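Local coordinates for ABC transporter, substrate-binding protein (Clostridium perfringens, PDB 4EDP) that probably captures a solute outside the cell membrane and hands it to the membrane subunits of an ABC importer, at residues A189-D192 with V193-N197; E206-K209 with P210-K214. One frame throughout, in Å; residues are numbered along the deposited sequence.

Interaction 1: A189-D192 with V193-N197; sequences AGVD and VKTDN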
# COMPACT_ATOMS: atom_id res chain seq x y z
N ALA A 189 12.88 -9.23 16.64
CA ALA A 189 12.90 -9.19 18.12
C ALA A 189 12.07 -10.32 18.76
O ALA A 189 12.31 -10.72 19.91
CB ALA A 189 12.37 -7.83 18.60
N GLY A 190 11.07 -10.81 18.03
CA GLY A 190 10.19 -11.82 18.56
C GLY A 190 9.15 -11.26 19.52
O GLY A 190 8.60 -11.99 20.32
N VAL A 191 8.88 -9.96 19.45
CA VAL A 191 7.87 -9.33 20.29
C VAL A 191 6.95 -8.52 19.37
O VAL A 191 7.40 -7.59 18.71
CB VAL A 191 8.47 -8.40 21.37
CG1 VAL A 191 7.35 -7.68 22.18
CG2 VAL A 191 9.41 -9.17 22.31
N ASP A 192 5.66 -8.87 19.35
CA ASP A 192 4.69 -8.16 18.50
C ASP A 192 4.59 -6.70 18.94
O ASP A 192 4.64 -6.42 20.12
CB ASP A 192 3.31 -8.78 18.63
CG ASP A 192 2.33 -8.21 17.62
OD1 ASP A 192 2.45 -8.53 16.41
OD2 ASP A 192 1.41 -7.46 18.03
N VAL A 193 4.38 -5.78 18.00
CA VAL A 193 4.32 -4.36 18.40
C VAL A 193 3.13 -4.06 19.33
O VAL A 193 3.16 -3.07 20.05
CB VAL A 193 4.31 -3.41 17.19
CG1 VAL A 193 5.60 -3.58 16.37
CG2 VAL A 193 3.06 -3.64 16.33
N LYS A 194 2.10 -4.89 19.32
CA LYS A 194 0.95 -4.63 20.20
C LYS A 194 1.27 -5.01 21.65
O LYS A 194 0.54 -4.63 22.57
CB LYS A 194 -0.31 -5.34 19.73
CG LYS A 194 -0.86 -4.80 18.42
CD LYS A 194 -2.16 -5.47 18.03
CE LYS A 194 -2.76 -4.82 16.81
NZ LYS A 194 -4.08 -5.43 16.43
N THR A 195 2.34 -5.76 21.86
CA THR A 195 2.73 -6.16 23.22
C THR A 195 3.50 -5.06 23.95
O THR A 195 3.29 -4.83 25.14
CB THR A 195 3.61 -7.43 23.16
OG1 THR A 195 2.81 -8.51 22.63
CG2 THR A 195 4.12 -7.80 24.54
N ASP A 196 4.39 -4.39 23.23
CA ASP A 196 5.23 -3.36 23.84
C ASP A 196 5.28 -2.04 23.07
O ASP A 196 6.22 -1.25 23.22
CB ASP A 196 6.65 -3.91 23.99
CG ASP A 196 7.37 -4.11 22.64
OD1 ASP A 196 6.73 -3.99 21.56
OD2 ASP A 196 8.58 -4.42 22.66
N ASN A 197 4.27 -1.82 22.24
CA ASN A 197 4.17 -0.61 21.43
C ASN A 197 5.35 -0.41 20.48
O ASN A 197 5.55 0.69 19.95
CB ASN A 197 3.92 0.60 22.36
CG ASN A 197 2.58 0.49 23.09
OD1 ASN A 197 1.58 0.06 22.49
ND2 ASN A 197 2.55 0.87 24.36
O HOH W 1 8.24 -4.72 19.24
O HOH W 2 4.46 -10.75 21.76
O HOH W 3 4.22 -6.79 15.18
O HOH W 4 0.72 -8.51 20.99
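With CG anti to the backbone N (chi1 -172°), the carboxylate of Asp192 swings forward over the start of the next helix, where OD2 accepts from Lys194 N at 3.0 Å. The amide comes in from above the carboxylate plane, 50° out of it. Val191, with CG1 likewise anti to its N, sends that methyl over to Asp196, 3.5 Å from OD2, and to CB of Thr195. Asp192 is thus the N-cap of helix 193-196, a short helix that follows closely on the Schellman motif ending helix 178-189 at Gly190. The backbone of Asp192 joins in as well: Thr195 N donates to Asp192 O at 3.0 Å, closing the first turn of the helix. Lys194 runs its CB and CG alongside the capping carboxylate, CB lying 3.2 Å from OD2, but the extended chain carries NZ away to a salt bridge with Asp331. Waters bridge polar atoms across the cap. One links Val193 N to Asp192 OD1, and another joins Asp192 OD2 to Thr195 OG1. A third donates to both Val191 O and Asp196 OD1, whereas Asp196 OD2 accepts from Ala200 N, at the start of helix 199-208.

Interaction 2: E206-K209 with P210-K214; sequences EALK and PNVVK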
# COMPACT_ATOMS: atom_id res chain seq x y z
N GLU A 206 17.93 -0.16 15.96
CA GLU A 206 19.22 0.40 16.37
C GLU A 206 20.33 -0.55 15.92
O GLU A 206 21.39 -0.11 15.42
CB GLU A 206 19.35 0.55 17.90
CG GLU A 206 18.47 1.54 18.52
CD GLU A 206 18.72 1.70 20.03
OE1 GLU A 206 19.41 0.85 20.64
OE2 GLU A 206 18.23 2.69 20.59
N ALA A 207 20.10 -1.85 16.11
CA ALA A 207 21.08 -2.86 15.75
C ALA A 207 21.32 -2.92 14.25
O ALA A 207 22.39 -3.36 13.81
CB ALA A 207 20.68 -4.23 16.29
N LEU A 208 20.35 -2.50 13.45
CA LEU A 208 20.50 -2.54 11.99
C LEU A 208 21.30 -1.35 11.44
O LEU A 208 21.78 -1.39 10.29
CB LEU A 208 19.11 -2.52 11.35
CG LEU A 208 18.98 -2.68 9.85
CD1 LEU A 208 19.53 -4.07 9.42
CD2 LEU A 208 17.51 -2.53 9.45
N LYS A 209 21.46 -0.31 12.25
CA LYS A 209 22.13 0.93 11.83
C LYS A 209 23.42 0.81 11.04
O LYS A 209 23.59 1.53 10.07
CB LYS A 209 22.36 1.89 12.99
CG LYS A 209 21.10 2.48 13.64
CD LYS A 209 21.45 3.29 14.91
CE LYS A 209 22.38 4.47 14.64
NZ LYS A 209 21.80 5.47 13.68
N PRO A 210 24.36 -0.06 11.46
CA PRO A 210 25.60 -0.15 10.67
C PRO A 210 25.44 -0.54 9.22
O PRO A 210 26.32 -0.23 8.40
CB PRO A 210 26.42 -1.21 11.41
CG PRO A 210 25.91 -1.17 12.80
CD PRO A 210 24.43 -0.85 12.69
N ASN A 211 24.34 -1.22 8.88
CA ASN A 211 24.11 -1.65 7.51
C ASN A 211 23.33 -0.65 6.64
O ASN A 211 23.31 -0.77 5.40
CB ASN A 211 23.33 -2.97 7.55
CG ASN A 211 24.13 -4.09 8.17
OD1 ASN A 211 25.30 -3.92 8.52
ND2 ASN A 211 23.49 -5.27 8.30
N VAL A 212 22.67 0.31 7.27
CA VAL A 212 21.83 1.26 6.55
C VAL A 212 22.59 2.47 5.98
O VAL A 212 23.14 3.27 6.71
CB VAL A 212 20.69 1.76 7.44
CG1 VAL A 212 19.80 2.73 6.66
CG2 VAL A 212 19.88 0.59 7.93
N VAL A 213 22.61 2.56 4.67
CA VAL A 213 23.25 3.66 3.95
C VAL A 213 22.34 4.86 4.04
O VAL A 213 22.78 5.99 4.28
CB VAL A 213 23.48 3.28 2.49
CG1 VAL A 213 23.92 4.48 1.68
CG2 VAL A 213 24.49 2.16 2.43
N LYS A 214 21.05 4.62 3.80
CA LYS A 214 20.09 5.69 3.98
C LYS A 214 18.67 5.16 4.04
O LYS A 214 18.39 4.02 3.63
CB LYS A 214 20.16 6.73 2.88
CG LYS A 214 19.67 6.25 1.54
CD LYS A 214 19.70 7.38 0.51
CE LYS A 214 18.80 8.55 0.91
NZ LYS A 214 18.76 9.57 -0.17
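Leu208 and Val212 meet across the tight turn that takes the chain from helix 199-208 into strand 212-216, a helix-to-strand connection in an alpha/beta lobe of the periplasmic-binding-protein fold. Two successive backbone hydrogen bonds, each spanning three residues, carry the turn on from the helix end. Asn211 N donates to Leu208 O at 2.9 Å; Val212 N then donates to Lys209 O at 3.2 Å, the longer of the two. Pro210 has no N-H to offer, and its ring lies against the last helical turn, with CD 3.4 Å from Ala207 O.

The apolar part is small. Leu208 CG sits 3.9 Å from Val212 CG2, the two side chains crossing at about a right angle. Val212 CG2, anti to its own carbonyl carbon, also lies over Leu208 O. Both residues continue onto Ile168 of the neighbouring parallel strand 168-171, so the pair joins the helix end to the sheet.

The polar ends look elsewhere. Asn211 ND2 donates to Leu159 O and Lys161 O, tying the turn to the loop before that strand, and the bent chain of Lys209 brings NZ to Ile349 O, near the end of the C-terminal helix. Lys209 CB and Pro210 CD lie 3.4 Å apart, a closeness that comes with the peptide link between them, where the ring CD takes the place of an amide hydrogen.

How the interactions relate
Interaction 1 comes first along the chain: 189-197 leads into helix 199-208, and interaction 2, at 206-214, includes the last turn of that helix and the exit to strand 212-216. Their centres are 20 Å apart and their nearest atoms about 9 Å, so the two do not touch. Both reach helix 332-350, which meets interaction 1 through Phe334 and Trp342, and Glu206 through Arg348 and Ile349 nearer its other end. From 178 to 216 the order is helix, short helix, helix, strand, and that strand pairs in parallel with 168-171. Both contacts lie far from the centre of the chain, 22 and 24 Å from it, on one lobe of this probable solute-binding protein.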